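ATPase associated with various cellular activities, AAA_5 (PDB 6N0S) probably binds and hydrolyses ATP through its AAA+ part, while the EVE-type N-terminal domain modelled here resembles PUA-like RNA-binding proteins. Local coordinates at residues Gly8-Trp13 / Tyr47-Phe52; His26-Trp32 / Leu99-Phe103; Phe73-Leu79 / Leu137-Tyr143. The contacts are given in a common frame with arbitrary orientation. Residues are numbered along the deposited sequence.

Contact 1 (Gly8-Trp13 / Tyr47-Phe52)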
loop_
_atom_site.group_PDB
_atom_site.type_symbol
_atom_site.label_atom_id
_atom_site.label_comp_id
_atom_site.label_asym_id
_atom_site.label_seq_id
_atom_site.Cartn_x
_atom_site.Cartn_y
_atom_site.Cartn_z
ATOM N N GLY A 8 9.933 7.465 7.621
ATOM C CA GLY A 8 10.872 8.057 6.690
ATOM C C GLY A 8 10.217 9.216 5.979
ATOM O O GLY A 8 9.072 9.592 6.264
ATOM N N PHE A 9 10.973 9.753 5.032
ATOM C CA PHE A 9 10.629 10.961 4.281
ATOM C C PHE A 9 11.126 10.707 2.861
ATOM O O PHE A 9 12.325 10.520 2.659
ATOM C CB PHE A 9 11.288 12.214 4.900
ATOM C CG PHE A 9 10.982 13.475 4.155
ATOM C CD1 PHE A 9 9.702 13.992 4.167
ATOM C CD2 PHE A 9 11.956 14.114 3.403
ATOM C CE1 PHE A 9 9.394 15.137 3.464
ATOM C CE2 PHE A 9 11.655 15.279 2.685
ATOM C CZ PHE A 9 10.374 15.786 2.720
ATOM N N SER A 10 10.220 10.579 1.887
ATOM C CA SER A 10 10.673 10.153 0.569
ATOM C C SER A 10 9.580 10.368 -0.459
ATOM O O SER A 10 8.382 10.343 -0.147
ATOM C CB SER A 10 11.090 8.676 0.549
ATOM O OG SER A 10 11.551 8.267 -0.737
ATOM N N LYS A 11 10.015 10.545 -1.703
ATOM C CA LYS A 11 9.080 10.577 -2.809
ATOM C C LYS A 11 8.667 9.170 -3.227
ATOM O O LYS A 11 7.698 9.028 -3.966
ATOM C CB LYS A 11 9.699 11.325 -3.996
ATOM C CG LYS A 11 8.669 11.691 -5.090
ATOM C CD LYS A 11 9.283 12.454 -6.260
ATOM C CE LYS A 11 8.242 12.698 -7.362
ATOM N NZ LYS A 11 7.289 13.820 -7.041
ATOM N N TYR A 12 9.381 8.141 -2.773
ATOM C CA TYR A 12 9.208 6.770 -3.229
ATOM C C TYR A 12 8.931 5.899 -2.020
ATOM O O TYR A 12 9.720 5.907 -1.069
ATOM C CB TYR A 12 10.456 6.299 -3.960
ATOM C CG TYR A 12 10.826 7.279 -5.055
ATOM C CD1 TYR A 12 10.148 7.267 -6.274
ATOM C CD2 TYR A 12 11.817 8.235 -4.855
ATOM C CE1 TYR A 12 10.461 8.162 -7.271
ATOM C CE2 TYR A 12 12.147 9.138 -5.852
ATOM C CZ TYR A 12 11.467 9.100 -7.049
ATOM O OH TYR A 12 11.782 9.992 -8.032
ATOM N N TRP A 13 7.784 5.183 -2.045
ATOM C CA TRP A 13 7.364 4.290 -0.967
ATOM C C TRP A 13 6.979 2.950 -1.565
ATOM O O TRP A 13 6.627 2.859 -2.753
ATOM C CB TRP A 13 6.176 4.866 -0.151
ATOM C CG TRP A 13 6.547 6.056 0.675
ATOM C CD1 TRP A 13 6.882 7.286 0.226
ATOM C CD2 TRP A 13 6.645 6.108 2.112
ATOM N NE1 TRP A 13 7.178 8.110 1.295
ATOM C CE2 TRP A 13 7.034 7.402 2.459
ATOM C CE3 TRP A 13 6.416 5.182 3.125
ATOM C CZ2 TRP A 13 7.218 7.792 3.792
ATOM C CZ3 TRP A 13 6.561 5.561 4.412
ATOM C CH2 TRP A 13 6.982 6.850 4.750
ATOM N N TYR A 47 3.352 13.367 5.346
ATOM C CA TYR A 47 4.299 14.474 5.294
ATOM C C TYR A 47 5.081 14.465 3.982
ATOM O O TYR A 47 5.388 15.532 3.426
ATOM C CB TYR A 47 5.236 14.401 6.500
ATOM C CG TYR A 47 6.271 15.498 6.553
ATOM C CD1 TYR A 47 5.907 16.821 6.784
ATOM C CD2 TYR A 47 7.612 15.214 6.369
ATOM C CE1 TYR A 47 6.865 17.838 6.833
ATOM C CE2 TYR A 47 8.574 16.209 6.415
ATOM C CZ TYR A 47 8.194 17.524 6.648
ATOM O OH TYR A 47 9.162 18.500 6.679
ATOM N N SER A 48 5.384 13.274 3.459
ATOM C CA SER A 48 6.050 13.182 2.168
ATOM C C SER A 48 5.167 13.743 1.060
ATOM O O SER A 48 5.647 14.434 0.153
ATOM C CB SER A 48 6.411 11.721 1.858
ATOM O OG SER A 48 7.375 11.181 2.781
ATOM N N LEU A 49 3.881 13.406 1.084
ATOM C CA LEU A 49 2.975 13.903 0.059
ATOM C C LEU A 49 2.917 15.418 0.088
ATOM O O LEU A 49 2.900 16.068 -0.967
ATOM C CB LEU A 49 1.578 13.328 0.261
ATOM C CG LEU A 49 0.534 13.860 -0.706
ATOM C CD1 LEU A 49 0.904 13.444 -2.100
ATOM C CD2 LEU A 49 -0.825 13.356 -0.354
ATOM N N GLU A 50 2.873 15.991 1.298
ATOM C CA GLU A 50 2.798 17.440 1.454
ATOM C C GLU A 50 4.013 18.115 0.839
ATOM O O GLU A 50 3.886 19.115 0.128
ATOM C CB GLU A 50 2.674 17.793 2.943
ATOM C CG GLU A 50 2.375 19.264 3.264
ATOM C CD GLU A 50 3.050 19.764 4.567
ATOM O OE1 GLU A 50 3.727 20.825 4.538
ATOM O OE2 GLU A 50 2.904 19.093 5.615
ATOM N N LYS A 51 5.201 17.571 1.079
ATOM C CA LYS A 51 6.399 18.186 0.537
ATOM C C LYS A 51 6.621 17.858 -0.943
ATOM O O LYS A 51 7.125 18.708 -1.678
ATOM C CB LYS A 51 7.622 17.779 1.363
ATOM C CG LYS A 51 7.588 18.275 2.815
ATOM C CD LYS A 51 7.220 19.767 2.894
ATOM C CE LYS A 51 7.952 20.505 3.978
ATOM N NZ LYS A 51 7.773 21.982 3.801
ATOM N N PHE A 52 6.254 16.667 -1.425
ATOM C CA PHE A 52 6.586 16.314 -2.802
ATOM C C PHE A 52 5.435 16.469 -3.790
ATOM O O PHE A 52 5.682 16.452 -4.998
ATOM C CB PHE A 52 7.105 14.881 -2.864
ATOM C CG PHE A 52 8.415 14.685 -2.186
ATOM C CD1 PHE A 52 9.583 15.093 -2.786
ATOM C CD2 PHE A 52 8.475 14.076 -0.951
ATOM C CE1 PHE A 52 10.801 14.903 -2.165
ATOM C CE2 PHE A 52 9.660 13.877 -0.329
ATOM C CZ PHE A 52 10.849 14.301 -0.933
#

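Contact 2 (His26-Trp32 / Leu99-Phe103)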
loop_
_atom_site.group_PDB
_atom_site.type_symbol
_atom_site.label_atom_id
_atom_site.label_comp_id
_atom_site.label_asym_id
_atom_site.label_seq_id
_atom_site.Cartn_x
_atom_site.Cartn_y
_atom_site.Cartn_z
ATOM N N HIS A 26 -7.136 -5.725 -6.607
ATOM C CA HIS A 26 -7.337 -4.433 -5.965
ATOM C C HIS A 26 -6.038 -3.652 -5.767
ATOM O O HIS A 26 -6.087 -2.489 -5.343
ATOM C CB HIS A 26 -7.960 -4.643 -4.617
ATOM C CG HIS A 26 -7.068 -5.400 -3.695
ATOM N ND1 HIS A 26 -6.653 -6.691 -3.958
ATOM C CD2 HIS A 26 -6.459 -5.027 -2.546
ATOM C CE1 HIS A 26 -5.842 -7.089 -2.991
ATOM N NE2 HIS A 26 -5.716 -6.102 -2.122
ATOM N N ILE A 27 -4.898 -4.273 -6.004
ATOM C CA ILE A 27 -3.617 -3.650 -5.680
ATOM C C ILE A 27 -3.325 -2.596 -6.727
ATOM O O ILE A 27 -3.416 -2.863 -7.930
ATOM C CB ILE A 27 -2.493 -4.688 -5.596
ATOM C CG1 ILE A 27 -2.735 -5.568 -4.367
ATOM C CG2 ILE A 27 -1.095 -3.969 -5.401
ATOM C CD1 ILE A 27 -1.776 -6.721 -4.213
ATOM N N GLY A 28 -3.026 -1.381 -6.270
ATOM C CA GLY A 28 -2.841 -0.267 -7.162
ATOM C C GLY A 28 -3.971 0.729 -7.143
ATOM O O GLY A 28 -3.834 1.799 -7.745
ATOM N N LEU A 29 -5.058 0.444 -6.426
ATOM C CA LEU A 29 -6.194 1.344 -6.328
ATOM C C LEU A 29 -6.209 2.203 -5.075
ATOM O O LEU A 29 -6.676 3.353 -5.120
ATOM C CB LEU A 29 -7.491 0.529 -6.376
ATOM C CG LEU A 29 -7.696 -0.294 -7.627
ATOM C CD1 LEU A 29 -9.026 -1.044 -7.484
ATOM C CD2 LEU A 29 -7.677 0.578 -8.869
ATOM N N THR A 30 -5.783 1.661 -3.939
ATOM C CA THR A 30 -5.779 2.437 -2.707
ATOM C C THR A 30 -4.650 1.970 -1.819
ATOM O O THR A 30 -4.035 0.927 -2.045
ATOM C CB THR A 30 -7.085 2.330 -1.903
ATOM O OG1 THR A 30 -7.197 1.009 -1.354
ATOM C CG2 THR A 30 -8.295 2.638 -2.757
ATOM N N LEU A 31 -4.372 2.819 -0.830
ATOM C CA LEU A 31 -3.613 2.500 0.366
ATOM C C LEU A 31 -4.518 2.776 1.543
ATOM O O LEU A 31 -5.113 3.851 1.625
ATOM C CB LEU A 31 -2.355 3.363 0.511
ATOM C CG LEU A 31 -1.382 3.411 -0.669
ATOM C CD1 LEU A 31 -0.196 4.354 -0.316
ATOM C CD2 LEU A 31 -0.871 2.048 -1.071
ATOM N N TRP A 32 -4.599 1.834 2.465
ATOM C CA TRP A 32 -5.462 2.061 3.610
ATOM C C TRP A 32 -5.013 1.148 4.731
ATOM O O TRP A 32 -4.362 0.129 4.498
ATOM C CB TRP A 32 -6.928 1.815 3.223
ATOM C CG TRP A 32 -7.272 0.387 3.011
ATOM C CD1 TRP A 32 -7.196 -0.315 1.842
ATOM C CD2 TRP A 32 -7.767 -0.514 3.988
ATOM N NE1 TRP A 32 -7.607 -1.604 2.035
ATOM C CE2 TRP A 32 -7.962 -1.753 3.352
ATOM C CE3 TRP A 32 -8.049 -0.395 5.353
ATOM C CZ2 TRP A 32 -8.439 -2.870 4.026
ATOM C CZ3 TRP A 32 -8.514 -1.497 6.025
ATOM C CH2 TRP A 32 -8.711 -2.728 5.365
ATOM N N LEU A 99 -14.387 1.436 0.155
ATOM C CA LEU A 99 -13.557 0.514 -0.627
ATOM C C LEU A 99 -14.404 -0.408 -1.494
ATOM O O LEU A 99 -14.036 -0.698 -2.643
ATOM C CB LEU A 99 -12.684 -0.319 0.298
ATOM C CG LEU A 99 -11.661 0.486 1.123
ATOM C CD1 LEU A 99 -11.016 -0.388 2.223
ATOM C CD2 LEU A 99 -10.632 1.024 0.179
ATOM N N ARG A 100 -15.516 -0.917 -0.960
ATOM C CA ARG A 100 -16.360 -1.807 -1.780
ATOM C C ARG A 100 -16.818 -1.100 -3.052
ATOM O O ARG A 100 -16.799 -1.682 -4.150
ATOM C CB ARG A 100 -17.569 -2.290 -0.966
ATOM C CG ARG A 100 -18.626 -3.147 -1.791
ATOM C CD ARG A 100 -19.707 -3.793 -0.880
ATOM N NE ARG A 100 -19.163 -4.767 0.061
ATOM C CZ ARG A 100 -18.945 -6.051 -0.182
ATOM N NH1 ARG A 100 -19.247 -6.593 -1.362
ATOM N NH2 ARG A 100 -18.415 -6.798 0.780
ATOM N N LYS A 101 -17.236 0.162 -2.931
ATOM C CA LYS A 101 -17.611 0.924 -4.116
ATOM C C LYS A 101 -16.437 1.070 -5.068
ATOM O O LYS A 101 -16.575 0.857 -6.278
ATOM C CB LYS A 101 -18.166 2.288 -3.709
ATOM C CG LYS A 101 -18.365 3.246 -4.872
ATOM C CD LYS A 101 -19.157 4.476 -4.430
ATOM C CE LYS A 101 -18.974 5.646 -5.382
ATOM N NZ LYS A 101 -19.139 5.236 -6.813
ATOM N N ILE A 102 -15.261 1.425 -4.553
ATOM C CA ILE A 102 -14.116 1.576 -5.447
ATOM C C ILE A 102 -13.797 0.253 -6.135
ATOM O O ILE A 102 -13.514 0.214 -7.340
ATOM C CB ILE A 102 -12.901 2.125 -4.679
ATOM C CG1 ILE A 102 -13.158 3.562 -4.264
ATOM C CG2 ILE A 102 -11.685 2.089 -5.559
ATOM C CD1 ILE A 102 -12.258 4.074 -3.141
ATOM N N PHE A 103 -13.798 -0.852 -5.384
ATOM C CA PHE A 103 -13.413 -2.117 -5.994
ATOM C C PHE A 103 -14.460 -2.565 -7.035
ATOM O O PHE A 103 -14.099 -3.045 -8.120
ATOM C CB PHE A 103 -13.198 -3.184 -4.902
ATOM C CG PHE A 103 -12.016 -2.925 -3.949
ATOM C CD1 PHE A 103 -11.071 -1.927 -4.172
ATOM C CD2 PHE A 103 -11.862 -3.725 -2.831
ATOM C CE1 PHE A 103 -10.005 -1.728 -3.269
ATOM C CE2 PHE A 103 -10.813 -3.544 -1.944
ATOM C CZ PHE A 103 -9.882 -2.552 -2.166
#

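Contact 3 (Phe73-Leu79 / Leu137-Tyr143)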
loop_
_atom_site.group_PDB
_atom_site.type_symbol
_atom_site.label_atom_id
_atom_site.label_comp_id
_atom_site.label_asym_id
_atom_site.label_seq_id
_atom_site.Cartn_x
_atom_site.Cartn_y
_atom_site.Cartn_z
ATOM N N PHE A 73 7.885 -7.613 -6.666
ATOM C CA PHE A 73 7.307 -6.305 -6.903
ATOM C C PHE A 73 6.516 -6.416 -8.197
ATOM O O PHE A 73 7.084 -6.761 -9.235
ATOM C CB PHE A 73 8.399 -5.237 -6.986
ATOM C CG PHE A 73 9.274 -5.194 -5.770
ATOM C CD1 PHE A 73 10.382 -6.006 -5.681
ATOM C CD2 PHE A 73 8.972 -4.370 -4.720
ATOM C CE1 PHE A 73 11.197 -5.994 -4.560
ATOM C CE2 PHE A 73 9.798 -4.337 -3.574
ATOM C CZ PHE A 73 10.884 -5.167 -3.498
ATOM N N ILE A 74 5.224 -6.124 -8.146
ATOM C CA ILE A 74 4.368 -6.416 -9.290
ATOM C C ILE A 74 4.015 -5.192 -10.136
ATOM O O ILE A 74 3.616 -5.352 -11.294
ATOM C CB ILE A 74 3.072 -7.147 -8.859
ATOM C CG1 ILE A 74 2.200 -6.269 -7.948
ATOM C CG2 ILE A 74 3.414 -8.522 -8.235
ATOM C CD1 ILE A 74 0.793 -6.878 -7.757
ATOM N N GLY A 75 4.128 -3.990 -9.596
ATOM C CA GLY A 75 3.766 -2.817 -10.372
ATOM C C GLY A 75 3.939 -1.568 -9.548
ATOM O O GLY A 75 4.390 -1.622 -8.394
ATOM N N GLU A 76 3.549 -0.440 -10.138
ATOM C CA GLU A 76 3.661 0.819 -9.423
ATOM C C GLU A 76 2.522 1.746 -9.796
ATOM O O GLU A 76 1.839 1.548 -10.795
ATOM C CB GLU A 76 5.020 1.481 -9.690
ATOM C CG GLU A 76 5.390 1.664 -11.152
ATOM C CD GLU A 76 6.683 2.445 -11.286
ATOM O OE1 GLU A 76 6.608 3.699 -11.218
ATOM O OE2 GLU A 76 7.749 1.795 -11.396
ATOM N N SER A 77 2.303 2.744 -8.947
ATOM C CA SER A 77 1.227 3.702 -9.120
ATOM C C SER A 77 1.677 5.046 -8.576
ATOM O O SER A 77 2.812 5.203 -8.119
ATOM C CB SER A 77 -0.052 3.240 -8.419
ATOM O OG SER A 77 0.195 3.131 -7.046
ATOM N N VAL A 78 0.747 5.994 -8.543
ATOM C CA VAL A 78 1.027 7.378 -8.188
ATOM C C VAL A 78 0.034 7.805 -7.114
ATOM O O VAL A 78 -1.166 7.528 -7.217
ATOM C CB VAL A 78 0.936 8.308 -9.423
ATOM C CG1 VAL A 78 1.128 9.747 -9.036
ATOM C CG2 VAL A 78 1.994 7.937 -10.450
ATOM N N LEU A 79 0.540 8.449 -6.075
ATOM C CA LEU A 79 -0.270 9.006 -4.999
ATOM C C LEU A 79 -0.143 10.528 -5.061
ATOM O O LEU A 79 0.896 11.080 -4.685
ATOM C CB LEU A 79 0.205 8.449 -3.655
ATOM C CG LEU A 79 -0.280 9.136 -2.384
ATOM C CD1 LEU A 79 -1.692 9.279 -2.393
ATOM C CD2 LEU A 79 0.120 8.336 -1.143
ATOM N N LEU A 137 -5.079 6.118 -5.068
ATOM C CA LEU A 137 -4.007 6.038 -6.046
ATOM C C LEU A 137 -4.545 6.231 -7.465
ATOM O O LEU A 137 -5.748 6.154 -7.720
ATOM C CB LEU A 137 -3.318 4.672 -5.967
ATOM C CG LEU A 137 -2.764 4.325 -4.578
ATOM C CD1 LEU A 137 -2.256 2.897 -4.557
ATOM C CD2 LEU A 137 -1.672 5.308 -4.181
ATOM N N ALA A 138 -3.613 6.360 -8.409
ATOM C CA ALA A 138 -3.926 6.534 -9.821
ATOM C C ALA A 138 -2.813 5.919 -10.638
ATOM O O ALA A 138 -1.679 5.811 -10.167
ATOM C CB ALA A 138 -4.049 8.002 -10.215
ATOM N N GLU A 139 -3.156 5.504 -11.863
ATOM C CA GLU A 139 -2.202 5.113 -12.903
ATOM C C GLU A 139 -1.464 3.835 -12.581
ATOM O O GLU A 139 -0.365 3.625 -13.079
ATOM C CB GLU A 139 -1.176 6.224 -13.182
ATOM C CG GLU A 139 -1.763 7.639 -13.396
ATOM C CD GLU A 139 -0.680 8.761 -13.421
ATOM O OE1 GLU A 139 0.484 8.501 -13.824
ATOM O OE2 GLU A 139 -0.994 9.910 -13.019
ATOM N N TYR A 140 -2.030 2.956 -11.757
ATOM C CA TYR A 140 -1.389 1.666 -11.528
ATOM C C TYR A 140 -1.021 1.022 -12.855
ATOM O O TYR A 140 -1.812 1.011 -13.796
ATOM C CB TYR A 140 -2.299 0.705 -10.738
ATOM C CG TYR A 140 -1.626 -0.629 -10.586
ATOM C CD1 TYR A 140 -0.562 -0.792 -9.706
ATOM C CD2 TYR A 140 -2.021 -1.731 -11.349
ATOM C CE1 TYR A 140 0.080 -1.991 -9.601
ATOM C CE2 TYR A 140 -1.367 -2.935 -11.236
ATOM C CZ TYR A 140 -0.325 -3.051 -10.361
ATOM O OH TYR A 140 0.343 -4.238 -10.228
ATOM N N ARG A 141 0.189 0.479 -12.938
ATOM C CA ARG A 141 0.562 -0.293 -14.103
ATOM C C ARG A 141 1.377 -1.479 -13.630
ATOM O O ARG A 141 2.326 -1.337 -12.854
ATOM C CB ARG A 141 1.333 0.568 -15.114
ATOM C CG ARG A 141 1.244 0.094 -16.587
ATOM C CD ARG A 141 -0.178 0.188 -17.235
ATOM N NE ARG A 141 -0.674 1.568 -17.362
ATOM C CZ ARG A 141 -1.911 1.912 -17.750
ATOM N NH1 ARG A 141 -2.824 0.994 -18.061
ATOM N NH2 ARG A 141 -2.252 3.190 -17.825
ATOM N N LYS A 142 0.987 -2.643 -14.094
ATOM C CA LYS A 142 1.618 -3.895 -13.740
ATOM C C LYS A 142 2.914 -4.043 -14.507
ATOM O O LYS A 142 2.958 -3.781 -15.705
ATOM C CB LYS A 142 0.669 -5.056 -14.069
ATOM C CG LYS A 142 1.194 -6.459 -13.755
ATOM C CD LYS A 142 0.268 -7.565 -14.335
ATOM C CE LYS A 142 0.813 -8.982 -14.077
ATOM N NZ LYS A 142 1.217 -9.264 -12.663
ATOM N N TYR A 143 3.969 -4.483 -13.817
ATOM C CA TYR A 143 5.224 -4.753 -14.509
ATOM C C TYR A 143 5.030 -5.940 -15.450
ATOM O O TYR A 143 4.451 -6.963 -15.072
ATOM C CB TYR A 143 6.363 -5.064 -13.531
ATOM C CG TYR A 143 6.831 -3.885 -12.651
ATOM C CD1 TYR A 143 6.940 -2.604 -13.168
ATOM C CD2 TYR A 143 7.167 -4.075 -11.301
ATOM C CE1 TYR A 143 7.354 -1.539 -12.374
ATOM C CE2 TYR A 143 7.590 -3.030 -10.514
ATOM C CZ TYR A 143 7.691 -1.761 -11.047
ATOM O OH TYR A 143 8.106 -0.709 -10.233
HETATM O O HOH W 1 3.919 -7.885 -12.328
#

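Contact 1 (Gly8-Trp13 / Tyr47-Phe52)
This is a loop-to-helix contact at the edge of the EVE domain: the run of chain leading into strand 12-17 packs against the last turns of helix 39-52, with one serine hydroxyl and a small aromatic cluster as its two main elements. The polar part centres on S48, whose side chain points toward the loop. S10 N donates to S48 OG over 3.0 Å in a nearly straight bond, and W13 NE1 adds a weak one to the same S48 OG at 3.4 Å. The indole NH also donates to S10 O, with W13 NE1 and S10 O 2.9 Å apart, while S48 OG has a further partner in the carbonyl of G44, one turn back in its helix. S10 in turn forms an ST turn, its OG accepting from Y12 N at 3.0 Å, and it also bonds to I169 on strand 166-169. Around this lie F9, Y47 and F52. The F9 ring meets both others obliquely, centroids 5.0 Å from Y47 and 5.1 Å from F52, and its CZ sits 3.7 Å from CB of K51. K11 lays its CB over the face of F52, 4.0 Å from the ring centroid, a CH-pi contact, while its amine reaches the carbonyl of E54 just past the helix. The chemistry therefore divides in two: one straight hydrogen bond from S10 N, with a weak second one from the W13 indole, ties the loop to a buried helical serine, and the less exacting contact of rings and aliphatic carbons covers the outer side.

Contact 2 (His26-Trp32 / Leu99-Phe103)
H26 begins the first segment by meeting F103 in two ways. Its CB lies over the phenyl face, 3.9 Å from the F103 centroid in a CH-pi contact, and its imidazole turns an edge toward that face in an offset edge-to-face pair, with centroids 5.7 Å apart. Y116 of helix 110-124 sets its ring edge-to-face with both of these residues. I27 points the other way, onto strand 12-17, and the chain then turns at G28, where a positive phi of 107° would jam any CB against the carbonyl of I27. A bond from L29 N to H26 O, 3.3 Å long, spans the turn. L29 brings its CD1 to 4.0 Å from CD1 of F103. T30 opens strand 30-34 and faces the helix: its CG2 is 4.2 Å from CD1 of I102, and its OG1 is 3.8 Å from CD2 of L99. After L31, which again points away, W32 presents an indole face to L99, whose CD1 stands 3.5 Å from the centroid of the five-membered ring. Strand 30-32 and helix segment 99-103 run nearly antiparallel, their axes 11.3 Å apart at 161°. L99 and I102 thus pack on an edge strand of the EVE domain's small antiparallel sheet, F103 mainly on the loop before it. The interface is apolar and CH-pi contact plus one edge-to-face pair, and the indole NH of W32 finds its partner in Y116 OH; this helix face is held by shape and aromatic surface, its charge pairing, R100 with D114, lying toward helix 110-124.

Contact 3 (Phe73-Leu79 / Leu137-Tyr143)
Backbone hydrogen bonds tie these strands into an antiparallel pair at the edge of the five-stranded mixed sheet of this PUA-like domain, and a beta bulge interrupts their register. Y143 N donates to I74 O at 2.7 Å. E76 and R141 form a hydrogen-bonded pair, with E76 N to R141 O at 3.1 Å and R141 N to E76 O at 2.9 Å. Beyond the bulge V78 and A138 do the same, V78 N to A138 O at 2.9 Å and A138 N to V78 O at 3.0 Å. Strand 138-148 holds the extra residue: E139 and Y140 stand opposite S77, and E139 adopts the left-handed backbone conformation, phi 68°. Y140 CA also makes a CH...O contact of 3.3 Å with E76 O. A side-chain bond adds to the pairing, Y143 OH donating to E76 OE2 at 2.8 Å; the same carboxylate holds Y174 and H178 of helix 171-178. One water bridges I74 O, K142 NZ and Y143 O. G75, paired with K142, is closely enclosed: a CB there would clash with the hydroxyl of Y140 and the carbonyl of R141, and the Y143 ring covers its CA, 3.8 Å from the centroid in a CH-pi contact. S77 fits its CB against the edge of the Y140 ring, while its hydroxyl bonds to H59 on strand 54-61. F73 keeps its CB 4.2 Å from CE2 of Y143 while its side chain packs on I58 and I177. At the far end the apolar contact is between L79 CB and L137 CD2, 3.7 Å apart.

Overall arrangement
Contact 3 touches both of the others; its centre is about 17 Å from that of contact 1 and about 12 Å from that of contact 2. Contacts 1 and 3 reach the same mixed sheet, and they touch where L49 CD1 packs 3.5 Å from L79 O. Contact 2 joins contact 3 through the chain around L137, whose N is 3.2 Å from L29 O, a probable hydrogen bond, and through G28 CA, 3.5 Å from Y140 CD1. Contacts 1 and 2 do not touch, their centres being about 21 Å apart. A sulfate, probably from the crystallisation liquor, lies about 4 Å from the side chain of W32 in contact 2 and may mark a pocket there.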